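Local coordinates for protein blue-light-activated histidine kinase 2 (Erythrobacter litoralis HTCC2594, PDB 4R38) that senses blue light through a flavin-binding LOV domain and, as a histidine kinase, uses ATP to phosphorylate protein histidine, with a part in light-increased bacterial virulence, at residues A[63-68]-A[91-96]; A[84-89]-A[107-112]; A[101-106]-A[122-127]. One frame throughout, in Å; residues are numbered along the deposited sequence.

Contact 1: residues A[63-68]-A[91-96]; sequences FLQGEK and IYNYRA. With RBF (riboflavin), chain E.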
loop_
_atom_site.group_PDB
_atom_site.type_symbol
_atom_site.label_atom_id
_atom_site.label_comp_id
_atom_site.label_asym_id
_atom_site.label_seq_id
_atom_site.Cartn_x
_atom_site.Cartn_y
_atom_site.Cartn_z
ATOM N N PHE A 63 -0.232 -7.459 4.162
ATOM C CA PHE A 63 -1.271 -8.269 4.815
ATOM C C PHE A 63 -2.553 -8.276 3.956
ATOM O O PHE A 63 -3.447 -9.090 4.167
ATOM C CB PHE A 63 -1.572 -7.735 6.223
ATOM C CG PHE A 63 -2.065 -6.313 6.238
ATOM C CD1 PHE A 63 -3.402 -6.022 6.007
ATOM C CD2 PHE A 63 -1.191 -5.271 6.457
ATOM C CE1 PHE A 63 -3.851 -4.737 6.008
ATOM C CE2 PHE A 63 -1.639 -3.962 6.462
ATOM C CZ PHE A 63 -2.975 -3.700 6.225
ATOM N N LEU A 64 -2.635 -7.362 2.991
ATOM C CA LEU A 64 -3.777 -7.329 2.071
ATOM C C LEU A 64 -3.676 -8.343 0.944
ATOM O O LEU A 64 -4.651 -8.594 0.238
ATOM C CB LEU A 64 -3.902 -5.928 1.448
ATOM C CG LEU A 64 -4.344 -4.784 2.355
ATOM C CD1 LEU A 64 -4.310 -3.480 1.561
ATOM C CD2 LEU A 64 -5.738 -5.086 2.920
ATOM N N GLN A 65 -2.494 -8.926 0.775
ATOM C CA GLN A 65 -2.250 -9.872 -0.309
ATOM C C GLN A 65 -2.628 -11.295 0.091
ATOM O O GLN A 65 -2.858 -11.604 1.265
ATOM C CB GLN A 65 -0.781 -9.819 -0.751
ATOM C CG GLN A 65 -0.415 -8.503 -1.410
ATOM C CD GLN A 65 1.073 -8.227 -1.485
ATOM O OE1 GLN A 65 1.925 -9.130 -1.317
ATOM N NE2 GLN A 65 1.402 -6.969 -1.757
ATOM N N GLY A 66 -2.723 -12.158 -0.903
ATOM C CA GLY A 66 -3.030 -13.549 -0.644
ATOM C C GLY A 66 -2.711 -14.474 -1.794
ATOM O O GLY A 66 -1.889 -14.165 -2.656
ATOM N N GLU A 67 -3.417 -15.602 -1.812
ATOM C CA GLU A 67 -3.066 -16.721 -2.648
ATOM C C GLU A 67 -3.085 -16.353 -4.138
ATOM O O GLU A 67 -2.264 -16.846 -4.911
ATOM C CB GLU A 67 -4.018 -17.900 -2.335
ATOM C CG GLU A 67 -3.902 -18.450 -0.884
ATOM C CD GLU A 67 -4.021 -17.377 0.230
ATOM O OE1 GLU A 67 -4.782 -16.381 0.065
ATOM O OE2 GLU A 67 -3.329 -17.522 1.268
ATOM N N LYS A 68 -3.998 -15.473 -4.535
ATOM C CA LYS A 68 -4.148 -15.109 -5.947
ATOM C C LYS A 68 -3.272 -13.926 -6.396
ATOM O O LYS A 68 -3.210 -13.603 -7.579
ATOM C CB LYS A 68 -5.618 -14.800 -6.252
ATOM C CG LYS A 68 -6.571 -15.978 -6.045
ATOM C CD LYS A 68 -7.997 -15.559 -6.395
ATOM C CE LYS A 68 -9.005 -16.696 -6.245
ATOM N NZ LYS A 68 -10.383 -16.237 -6.591
ATOM N N ILE A 91 -3.316 -4.982 -8.352
ATOM C CA ILE A 91 -2.920 -6.165 -7.585
ATOM C C ILE A 91 -4.144 -6.741 -6.849
ATOM O O ILE A 91 -5.024 -6.005 -6.404
ATOM C CB ILE A 91 -1.786 -5.787 -6.604
ATOM C CG1 ILE A 91 -1.120 -7.024 -6.016
ATOM C CG2 ILE A 91 -2.304 -4.811 -5.523
ATOM C CD1 ILE A 91 0.146 -6.713 -5.221
ATOM N N TYR A 92 -4.232 -8.056 -6.763
ATOM C CA TYR A 92 -5.340 -8.695 -6.062
ATOM C C TYR A 92 -5.125 -8.689 -4.556
ATOM O O TYR A 92 -4.105 -9.159 -4.053
ATOM C CB TYR A 92 -5.534 -10.129 -6.556
ATOM C CG TYR A 92 -6.925 -10.678 -6.286
ATOM C CD1 TYR A 92 -7.986 -10.368 -7.130
ATOM C CD2 TYR A 92 -7.179 -11.496 -5.189
ATOM C CE1 TYR A 92 -9.257 -10.871 -6.897
ATOM C CE2 TYR A 92 -8.461 -11.989 -4.939
ATOM C CZ TYR A 92 -9.485 -11.683 -5.804
ATOM O OH TYR A 92 -10.755 -12.171 -5.572
ATOM N N ASN A 93 -6.104 -8.156 -3.848
ATOM C CA ASN A 93 -6.019 -7.975 -2.413
ATOM C C ASN A 93 -7.267 -8.587 -1.805
ATOM O O ASN A 93 -8.200 -8.964 -2.528
ATOM C CB ASN A 93 -5.961 -6.499 -2.024
ATOM C CG ASN A 93 -4.539 -5.869 -2.071
ATOM O OD1 ASN A 93 -4.398 -4.688 -1.769
ATOM N ND2 ASN A 93 -3.511 -6.650 -2.441
ATOM N N TYR A 94 -7.287 -8.648 -0.477
ATOM C CA TYR A 94 -8.365 -9.269 0.259
ATOM C C TYR A 94 -8.751 -8.353 1.401
ATOM O O TYR A 94 -7.890 -7.856 2.128
ATOM C CB TYR A 94 -7.893 -10.618 0.828
ATOM C CG TYR A 94 -7.531 -11.639 -0.237
ATOM C CD1 TYR A 94 -8.448 -12.591 -0.648
ATOM C CD2 TYR A 94 -6.275 -11.624 -0.848
ATOM C CE1 TYR A 94 -8.121 -13.550 -1.628
ATOM C CE2 TYR A 94 -5.935 -12.557 -1.821
ATOM C CZ TYR A 94 -6.868 -13.520 -2.210
ATOM O OH TYR A 94 -6.541 -14.434 -3.176
ATOM N N ARG A 95 -10.050 -8.101 1.556
ATOM C CA ARG A 95 -10.509 -7.339 2.695
ATOM C C ARG A 95 -10.417 -8.178 3.966
ATOM O O ARG A 95 -10.079 -9.375 3.924
ATOM C CB ARG A 95 -11.947 -6.833 2.475
ATOM C CG ARG A 95 -12.150 -6.140 1.126
ATOM C CD ARG A 95 -13.564 -5.519 0.977
ATOM N NE ARG A 95 -13.973 -5.470 -0.431
ATOM C CZ ARG A 95 -13.661 -4.487 -1.278
ATOM N NH1 ARG A 95 -12.949 -3.451 -0.888
ATOM N NH2 ARG A 95 -14.051 -4.557 -2.536
ATOM N N ALA A 96 -10.684 -7.547 5.098
ATOM C CA ALA A 96 -10.620 -8.225 6.387
ATOM C C ALA A 96 -11.619 -9.373 6.477
ATOM O O ALA A 96 -11.373 -10.345 7.176
ATOM C CB ALA A 96 -10.862 -7.231 7.503
HETATM N N1 RBF E . 0.439 -3.768 -1.416
HETATM C C2 RBF E . -0.832 -4.235 -1.528
HETATM O O2 RBF E . -1.026 -5.410 -1.781
HETATM N N3 RBF E . -1.880 -3.373 -1.363
HETATM C C4 RBF E . -1.703 -2.084 -0.999
HETATM O O4 RBF E . -2.681 -1.316 -0.848
HETATM C C4A RBF E . -0.391 -1.582 -0.804
HETATM N N5 RBF E . -0.132 -0.313 -0.395
HETATM C C5A RBF E . 1.131 0.107 -0.214
HETATM C C6 RBF E . 1.434 1.436 0.195
HETATM C C7 RBF E . 2.744 1.864 0.398
HETATM C C7M RBF E . 2.942 3.336 0.840
HETATM C C8 RBF E . 3.796 0.977 0.171
HETATM C C8M RBF E . 5.273 1.337 0.338
HETATM C C9 RBF E . 3.529 -0.300 -0.236
HETATM C C9A RBF E . 2.202 -0.778 -0.448
HETATM N N10 RBF E . 1.982 -2.091 -0.826
HETATM C C10 RBF E . 0.676 -2.516 -1.020
HETATM C "C1'" RBF E . 3.059 -3.027 -1.157
HETATM C "C2'" RBF E . 3.559 -3.940 -0.043
HETATM O "O2'" RBF E . 3.579 -3.219 1.121
HETATM C "C3'" RBF E . 4.957 -4.434 -0.399
HETATM O "O3'" RBF E . 5.846 -3.353 -0.441
HETATM C "C4'" RBF E . 4.988 -5.126 -1.759
HETATM O "O4'" RBF E . 4.134 -6.240 -1.783
HETATM C "C5'" RBF E . 6.402 -5.575 -2.105
HETATM O "O5'" RBF E . 6.891 -6.457 -1.109
HETATM O O HOH W 1 -6.531 -9.056 3.955
#
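L64 and Y94 are joined through their backbones: Y94 N donates to L64 O at 2.7 Å, in the carbonyl plane but bent at the hydrogen (136°). The same oxygen receives a CA-H...O contact from N93, and a water bridges F63 O to Y94 O. Further along, the phenol of Y94 reaches across the loop, and K68 N donates to Y94 OH at 3.1 Å.

Packing fills in around these bonds. Y94 CE2 comes within 3.3 Å of G66 CA, while the extended chain of K68 lies alongside the ring of Y92, both pointing the same way. L64 sets its CB and CD1 against the amide oxygen of N93.

Side-chain amides from both segments hydrogen-bond to the riboflavin. N93 uses both ends of its amide: OD1 accepts from flavin N3 at 2.9 Å and ND2 gives to flavin O2. ND2 also donates to Y92 O, which lies off the amide plane. The Q65 chain is extended (CD anti to CA, chi2 162°), which carries its amide to the flavin; there Q65 NE2 donates to O2 at 2.9 Å and to O4' of the ribityl chain at 2.8 Å, the latter nearly straight (174°).

Flavin O2 is thus gripped by two amides, one from each segment. Both donors would draw electron density toward the pyrimidine end of the isoalloxazine, and the paired N93 bonds to N3 and O2 would set its orientation in this LOV pocket.

Contact 2: residues A[84-89]-A[107-112]; sequences CEEVEE and MGPLED. With RBF (riboflavin), chain E.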
loop_
_atom_site.group_PDB
_atom_site.type_symbol
_atom_site.label_atom_id
_atom_site.label_comp_id
_atom_site.label_asym_id
_atom_site.label_seq_id
_atom_site.Cartn_x
_atom_site.Cartn_y
_atom_site.Cartn_z
ATOM N N CYS A 84 13.579 3.705 -4.972
ATOM C CA CYS A 84 12.873 4.952 -4.662
ATOM C C CYS A 84 12.180 5.563 -5.899
ATOM O O CYS A 84 12.321 6.760 -6.187
ATOM C CB CYS A 84 13.833 5.926 -3.991
ATOM S SG CYS A 84 13.002 7.407 -3.331
ATOM N N GLU A 85 11.413 4.726 -6.600
ATOM C CA GLU A 85 10.733 5.083 -7.858
ATOM C C GLU A 85 9.215 5.074 -7.718
ATOM O O GLU A 85 8.654 4.356 -6.892
ATOM C CB GLU A 85 11.075 4.084 -8.964
ATOM C CG GLU A 85 12.521 4.041 -9.424
ATOM C CD GLU A 85 12.766 2.939 -10.465
ATOM O OE1 GLU A 85 11.903 2.036 -10.626
ATOM O OE2 GLU A 85 13.832 2.973 -11.120
ATOM N N GLU A 86 8.543 5.879 -8.540
ATOM C CA GLU A 86 7.094 5.822 -8.603
ATOM C C GLU A 86 6.698 4.525 -9.294
ATOM O O GLU A 86 7.417 4.040 -10.166
ATOM C CB GLU A 86 6.533 7.007 -9.420
ATOM C CG GLU A 86 6.845 8.380 -8.901
ATOM C CD GLU A 86 6.210 9.460 -9.777
ATOM O OE1 GLU A 86 5.820 9.131 -10.923
ATOM O OE2 GLU A 86 6.084 10.619 -9.320
ATOM N N VAL A 87 5.553 3.967 -8.919
ATOM C CA VAL A 87 5.049 2.787 -9.575
ATOM C C VAL A 87 3.528 2.722 -9.504
ATOM O O VAL A 87 2.911 3.228 -8.572
ATOM C CB VAL A 87 5.645 1.507 -8.906
ATOM C CG1 VAL A 87 5.146 1.370 -7.476
ATOM C CG2 VAL A 87 5.348 0.264 -9.714
ATOM N N GLU A 88 2.944 2.080 -10.506
ATOM C CA GLU A 88 1.514 1.870 -10.578
ATOM C C GLU A 88 1.285 0.398 -10.973
ATOM O O GLU A 88 1.899 -0.084 -11.915
ATOM C CB GLU A 88 0.956 2.870 -11.600
ATOM C CG GLU A 88 -0.511 2.782 -11.898
ATOM C CD GLU A 88 -0.997 4.027 -12.646
ATOM O OE1 GLU A 88 -0.167 4.712 -13.283
ATOM O OE2 GLU A 88 -2.203 4.325 -12.587
ATOM N N GLU A 89 0.445 -0.317 -10.217
ATOM C CA GLU A 89 0.132 -1.730 -10.446
ATOM C C GLU A 89 -1.292 -2.020 -9.985
ATOM O O GLU A 89 -1.740 -1.479 -8.976
ATOM C CB GLU A 89 1.056 -2.662 -9.638
ATOM C CG GLU A 89 2.509 -2.704 -10.067
ATOM C CD GLU A 89 2.711 -3.370 -11.413
ATOM O OE1 GLU A 89 1.917 -4.277 -11.769
ATOM O OE2 GLU A 89 3.673 -2.979 -12.113
ATOM N N MET A 107 1.913 4.468 -6.127
ATOM C CA MET A 107 2.717 4.916 -5.016
ATOM C C MET A 107 4.076 5.396 -5.467
ATOM O O MET A 107 4.460 5.260 -6.624
ATOM C CB MET A 107 2.840 3.788 -3.984
ATOM C CG MET A 107 3.688 2.666 -4.463
ATOM S SD MET A 107 4.001 1.384 -3.243
ATOM C CE MET A 107 5.225 0.374 -4.070
ATOM N N GLY A 108 4.770 6.030 -4.538
ATOM C CA GLY A 108 6.074 6.577 -4.806
ATOM C C GLY A 108 6.585 7.378 -3.624
ATOM O O GLY A 108 5.935 7.466 -2.584
ATOM N N PRO A 109 7.772 7.951 -3.784
ATOM C CA PRO A 109 8.381 8.755 -2.726
ATOM C C PRO A 109 7.455 9.894 -2.331
ATOM O O PRO A 109 6.882 10.576 -3.204
ATOM C CB PRO A 109 9.637 9.317 -3.390
ATOM C CG PRO A 109 9.943 8.371 -4.482
ATOM C CD PRO A 109 8.617 7.895 -4.987
ATOM N N LEU A 110 7.290 10.070 -1.025
ATOM C CA LEU A 110 6.565 11.216 -0.474
ATOM C C LEU A 110 7.264 12.526 -0.785
ATOM O O LEU A 110 6.608 13.542 -0.995
ATOM C CB LEU A 110 6.436 11.069 1.047
ATOM C CG LEU A 110 5.648 12.136 1.804
ATOM C CD1 LEU A 110 4.212 12.215 1.305
ATOM C CD2 LEU A 110 5.688 11.822 3.297
ATOM N N GLU A 111 8.593 12.498 -0.801
ATOM C CA GLU A 111 9.409 13.709 -0.842
ATOM C C GLU A 111 10.437 13.622 -1.953
ATOM O O GLU A 111 11.494 13.017 -1.784
ATOM C CB GLU A 111 10.135 13.906 0.490
ATOM C CG GLU A 111 9.223 14.239 1.657
ATOM C CD GLU A 111 9.984 14.335 2.967
ATOM O OE1 GLU A 111 10.878 13.492 3.179
ATOM O OE2 GLU A 111 9.699 15.254 3.772
ATOM N N ASP A 112 10.128 14.265 -3.072
ATOM C CA ASP A 112 10.924 14.174 -4.289
ATOM C C ASP A 112 12.424 14.407 -4.078
ATOM O O ASP A 112 13.249 13.731 -4.690
ATOM C CB ASP A 112 10.393 15.186 -5.303
ATOM C CG ASP A 112 10.908 14.934 -6.701
ATOM O OD1 ASP A 112 10.895 13.763 -7.135
ATOM O OD2 ASP A 112 11.328 15.910 -7.364
HETATM N N1 RBF E . 0.439 -3.768 -1.416
HETATM C C2 RBF E . -0.832 -4.235 -1.528
HETATM O O2 RBF E . -1.026 -5.410 -1.781
HETATM N N3 RBF E . -1.880 -3.373 -1.363
HETATM C C4 RBF E . -1.703 -2.084 -0.999
HETATM O O4 RBF E . -2.681 -1.316 -0.848
HETATM C C4A RBF E . -0.391 -1.582 -0.804
HETATM N N5 RBF E . -0.132 -0.313 -0.395
HETATM C C5A RBF E . 1.131 0.107 -0.214
HETATM C C6 RBF E . 1.434 1.436 0.195
HETATM C C7 RBF E . 2.744 1.864 0.398
HETATM C C7M RBF E . 2.942 3.336 0.840
HETATM C C8 RBF E . 3.796 0.977 0.171
HETATM C C8M RBF E . 5.273 1.337 0.338
HETATM C C9 RBF E . 3.529 -0.300 -0.236
HETATM C C9A RBF E . 2.202 -0.778 -0.448
HETATM N N10 RBF E . 1.982 -2.091 -0.826
HETATM C C10 RBF E . 0.676 -2.516 -1.020
HETATM C "C1'" RBF E . 3.059 -3.027 -1.157
HETATM C "C2'" RBF E . 3.559 -3.940 -0.043
HETATM O "O2'" RBF E . 3.579 -3.219 1.121
HETATM C "C3'" RBF E . 4.957 -4.434 -0.399
HETATM O "O3'" RBF E . 5.846 -3.353 -0.441
HETATM C "C4'" RBF E . 4.988 -5.126 -1.759
HETATM O "O4'" RBF E . 4.134 -6.240 -1.783
HETATM C "C5'" RBF E . 6.402 -5.575 -2.105
HETATM O "O5'" RBF E . 6.891 -6.457 -1.109
#
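V87 and M107 form an antiparallel hydrogen-bonded pair, V87 N giving to M107 O and M107 N to V87 O, both at 2.9 Å. The second bond is nearly straight at the hydrogen (172°) and runs almost along the C=O axis. Their side chains lie side by side, pointing the same way, with V87 CG1 3.5 Å from M107 CE. With CG between the backbone N and the carbonyl carbon (chi1 70°) and the chain extended beyond it, M107 brings SD to 3.4 Å from riboflavin C8, on the dimethylbenzene ring.

M107 O also takes a CA-H...O contact from E86. E86 CA and G108 CA are 4.0 Å apart. Strands 87-94 and 100-109 form a beta hairpin of the PAS fold, and the V87-M107 pair stands where one begins and the other nears its end. Past it the two segments meet by packing of the P109 ring: P109 CG lies 3.3 Å from C84 O and 3.4 Å from C84 SG.

C84 has positive phi and is the C-prime residue of the Schellman motif closing helix 71-82; there the chain turns toward the strand. Its SG, anti to the backbone N (chi1 -171°), is disulfide-bonded to C117. From the same helix, L77 and A80 pack on V87 and I81 on M107, while F120 of strand 119-128 touches both M107 and P109.

Contact 3: residues A[101-106]-A[122-127]; sequences FWNHLL and GIQVDM. With RBF (riboflavin), chain E.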
loop_
_atom_site.group_PDB
_atom_site.type_symbol
_atom_site.label_atom_id
_atom_site.label_comp_id
_atom_site.label_asym_id
_atom_site.label_seq_id
_atom_site.Cartn_x
_atom_site.Cartn_y
_atom_site.Cartn_z
ATOM N N PHE A 101 -10.556 -8.415 -3.981
ATOM C CA PHE A 101 -10.823 -7.281 -4.861
ATOM C C PHE A 101 -9.568 -6.834 -5.582
ATOM O O PHE A 101 -8.465 -7.073 -5.112
ATOM C CB PHE A 101 -11.415 -6.112 -4.070
ATOM C CG PHE A 101 -10.432 -5.423 -3.132
ATOM C CD1 PHE A 101 -9.859 -4.209 -3.478
ATOM C CD2 PHE A 101 -10.095 -5.996 -1.908
ATOM C CE1 PHE A 101 -8.957 -3.563 -2.625
ATOM C CE2 PHE A 101 -9.201 -5.363 -1.058
ATOM C CZ PHE A 101 -8.639 -4.138 -1.408
ATOM N N TRP A 102 -9.741 -6.177 -6.725
ATOM C CA TRP A 102 -8.629 -5.598 -7.458
ATOM C C TRP A 102 -8.308 -4.195 -6.916
ATOM O O TRP A 102 -9.178 -3.335 -6.773
ATOM C CB TRP A 102 -8.918 -5.573 -8.965
ATOM C CG TRP A 102 -8.896 -6.950 -9.592
ATOM C CD1 TRP A 102 -9.977 -7.691 -9.996
ATOM C CD2 TRP A 102 -7.738 -7.759 -9.859
ATOM N NE1 TRP A 102 -9.563 -8.898 -10.506
ATOM C CE2 TRP A 102 -8.194 -8.964 -10.439
ATOM C CE3 TRP A 102 -6.364 -7.571 -9.683
ATOM C CZ2 TRP A 102 -7.322 -9.980 -10.831
ATOM C CZ3 TRP A 102 -5.498 -8.583 -10.072
ATOM C CH2 TRP A 102 -5.979 -9.768 -10.644
ATOM N N ASN A 103 -7.046 -3.995 -6.566
ATOM C CA ASN A 103 -6.595 -2.751 -5.981
ATOM C C ASN A 103 -5.642 -2.121 -6.972
ATOM O O ASN A 103 -4.596 -2.687 -7.283
ATOM C CB ASN A 103 -5.885 -3.057 -4.661
ATOM C CG ASN A 103 -5.408 -1.807 -3.918
ATOM O OD1 ASN A 103 -5.364 -0.670 -4.453
ATOM N ND2 ASN A 103 -5.059 -2.000 -2.668
ATOM N N HIS A 104 -6.033 -0.966 -7.507
ATOM C CA HIS A 104 -5.161 -0.199 -8.378
ATOM C C HIS A 104 -4.367 0.716 -7.476
ATOM O O HIS A 104 -4.877 1.699 -6.957
ATOM C CB HIS A 104 -5.975 0.609 -9.388
ATOM C CG HIS A 104 -5.146 1.278 -10.441
ATOM N ND1 HIS A 104 -5.400 1.145 -11.788
ATOM C CD2 HIS A 104 -4.080 2.106 -10.337
ATOM C CE1 HIS A 104 -4.508 1.840 -12.473
ATOM N NE2 HIS A 104 -3.698 2.435 -11.617
ATOM N N LEU A 105 -3.106 0.362 -7.289
ATOM C CA LEU A 105 -2.225 1.050 -6.374
ATOM C C LEU A 105 -1.302 1.978 -7.161
ATOM O O LEU A 105 -0.733 1.587 -8.180
ATOM C CB LEU A 105 -1.407 -0.006 -5.612
ATOM C CG LEU A 105 -0.323 0.424 -4.631
ATOM C CD1 LEU A 105 -0.861 1.149 -3.404
ATOM C CD2 LEU A 105 0.462 -0.824 -4.194
ATOM N N LEU A 106 -1.188 3.215 -6.706
ATOM C CA LEU A 106 -0.215 4.162 -7.230
ATOM C C LEU A 106 0.604 4.629 -6.060
ATOM O O LEU A 106 0.059 5.171 -5.105
ATOM C CB LEU A 106 -0.878 5.393 -7.855
ATOM C CG LEU A 106 -1.746 5.126 -9.059
ATOM C CD1 LEU A 106 -3.155 4.811 -8.610
ATOM C CD2 LEU A 106 -1.734 6.357 -9.948
ATOM N N GLY A 122 1.133 6.120 -0.983
ATOM C CA GLY A 122 0.367 5.344 -1.946
ATOM C C GLY A 122 -1.118 5.674 -1.853
ATOM O O GLY A 122 -1.629 5.970 -0.768
ATOM N N ILE A 123 -1.803 5.664 -2.993
ATOM C CA ILE A 123 -3.258 5.660 -2.978
ATOM C C ILE A 123 -3.740 4.350 -3.557
ATOM O O ILE A 123 -3.051 3.723 -4.378
ATOM C CB ILE A 123 -3.885 6.839 -3.749
ATOM C CG1 ILE A 123 -3.458 6.805 -5.213
ATOM C CG2 ILE A 123 -3.507 8.137 -3.065
ATOM C CD1 ILE A 123 -4.177 7.832 -6.053
ATOM N N GLN A 124 -4.898 3.914 -3.062
ATOM C CA GLN A 124 -5.523 2.684 -3.471
ATOM C C GLN A 124 -6.893 2.988 -4.021
ATOM O O GLN A 124 -7.686 3.688 -3.385
ATOM C CB GLN A 124 -5.718 1.761 -2.284
ATOM C CG GLN A 124 -4.445 1.301 -1.677
ATOM C CD GLN A 124 -3.815 2.270 -0.709
ATOM O OE1 GLN A 124 -4.450 3.200 -0.216
ATOM N NE2 GLN A 124 -2.537 2.037 -0.413
ATOM N N VAL A 125 -7.163 2.430 -5.190
ATOM C CA VAL A 125 -8.465 2.548 -5.825
ATOM C C VAL A 125 -9.048 1.152 -6.009
ATOM O O VAL A 125 -8.462 0.300 -6.680
ATOM C CB VAL A 125 -8.357 3.209 -7.206
ATOM C CG1 VAL A 125 -9.750 3.338 -7.840
ATOM C CG2 VAL A 125 -7.689 4.562 -7.098
ATOM N N ASP A 126 -10.200 0.930 -5.392
ATOM C CA ASP A 126 -10.935 -0.323 -5.488
ATOM C C ASP A 126 -11.549 -0.486 -6.881
ATOM O O ASP A 126 -12.463 0.268 -7.246
ATOM C CB ASP A 126 -12.030 -0.290 -4.421
ATOM C CG ASP A 126 -12.718 -1.623 -4.214
ATOM O OD1 ASP A 126 -12.640 -2.525 -5.085
ATOM O OD2 ASP A 126 -13.364 -1.747 -3.152
ATOM N N MET A 127 -11.060 -1.469 -7.648
ATOM C CA MET A 127 -11.568 -1.729 -8.996
ATOM C C MET A 127 -12.577 -2.884 -9.000
ATOM O O MET A 127 -13.028 -3.312 -10.064
ATOM C CB MET A 127 -10.420 -2.055 -9.955
ATOM C CG MET A 127 -9.368 -0.970 -10.087
ATOM S SD MET A 127 -10.072 0.507 -10.811
ATOM C CE MET A 127 -8.717 1.695 -10.750
HETATM N N1 RBF E . 0.439 -3.768 -1.416
HETATM C C2 RBF E . -0.832 -4.235 -1.528
HETATM O O2 RBF E . -1.026 -5.410 -1.781
HETATM N N3 RBF E . -1.880 -3.373 -1.363
HETATM C C4 RBF E . -1.703 -2.084 -0.999
HETATM O O4 RBF E . -2.681 -1.316 -0.848
HETATM C C4A RBF E . -0.391 -1.582 -0.804
HETATM N N5 RBF E . -0.132 -0.313 -0.395
HETATM C C5A RBF E . 1.131 0.107 -0.214
HETATM C C6 RBF E . 1.434 1.436 0.195
HETATM C C7 RBF E . 2.744 1.864 0.398
HETATM C C7M RBF E . 2.942 3.336 0.840
HETATM C C8 RBF E . 3.796 0.977 0.171
HETATM C C8M RBF E . 5.273 1.337 0.338
HETATM C C9 RBF E . 3.529 -0.300 -0.236
HETATM C C9A RBF E . 2.202 -0.778 -0.448
HETATM N N10 RBF E . 1.982 -2.091 -0.826
HETATM C C10 RBF E . 0.676 -2.516 -1.020
HETATM C "C1'" RBF E . 3.059 -3.027 -1.157
HETATM C "C2'" RBF E . 3.559 -3.940 -0.043
HETATM O "O2'" RBF E . 3.579 -3.219 1.121
HETATM C "C3'" RBF E . 4.957 -4.434 -0.399
HETATM O "O3'" RBF E . 5.846 -3.353 -0.441
HETATM C "C4'" RBF E . 4.988 -5.126 -1.759
HETATM O "O4'" RBF E . 4.134 -6.240 -1.783
HETATM C "C5'" RBF E . 6.402 -5.575 -2.105
HETATM O "O5'" RBF E . 6.891 -6.457 -1.109
#
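N103 and Q124 meet on the flavin side of the sheet, where the contact is tight. N103 OD1 sits 3.3 Å from Q124 CB, their amide planes turned 68° apart; this buried oxygen has no hydrogen-bond partner in the model. N103 ND2 hydrogen-bonds to N93 OD1 and makes a weak bond to riboflavin O4 at 3.1 Å. A bend at chi2 (82°) turns the Q124 chain toward the flavin, and NE2 makes long, weak bonds to flavin O4 and N5. The firmer partners of this amide are S25 for OE1 and T27 for NE2. L105 completes the surface, with CD1 3.4 Å from flavin N5 and CD2 over C4A and C10.

These residues line the inner face of the LOV domain's antiparallel PAS sheet, in which 100-109 and 119-128 are hairpin neighbours. H104 with V125 and L106 with I123 each exchange two backbone hydrogen bonds, and M127 N adds one to W102 O. In LOV relatives a glutamine near flavin N5 is thought to relay the photochemistry into the sheet; the position of Q124 is consistent with such a role.

The other face, carrying H104, L106, I123 and V125, is more open. Its L106-I123 pair is loosely packed, L106 CD1 and I123 CG1 lying 4.0 Å apart. Exposed M127 is a local exception, folding back to bring CE into a close contact, 3.2 Å from H104 CB; E88 OE2 is hydrogen-bonded to H104 NE2. On the flavin side but at the strand end, D126 OD1 lies 3.6 Å from F101 CD1 and receives G128 N; OD2 forms a salt bridge with R95.

How the contacts relate
All three contacts are partly buried, touch riboflavin and reach the same PAS sheet, but meet different parts of the flavin. Contact 3 has the most buried residues, its centre about 8 Å from that of the chain; it joins two strands by regular backbone pairing, with weak amide bonds to O4 and N5. Contacts 1 and 2, on opposite sides of the chain's centre and exposed at their outer ends, share strand 87-94. Contact 1 ties a loop to one end and holds the pyrimidine ring by amide hydrogen bonds; contact 2 pairs the other end with strand 100-109 and packs on the dimethylbenzene ring. I91 and N93 backbones connect contact 1 to contact 3; the E88 side chain and E89 backbone connect contact 2.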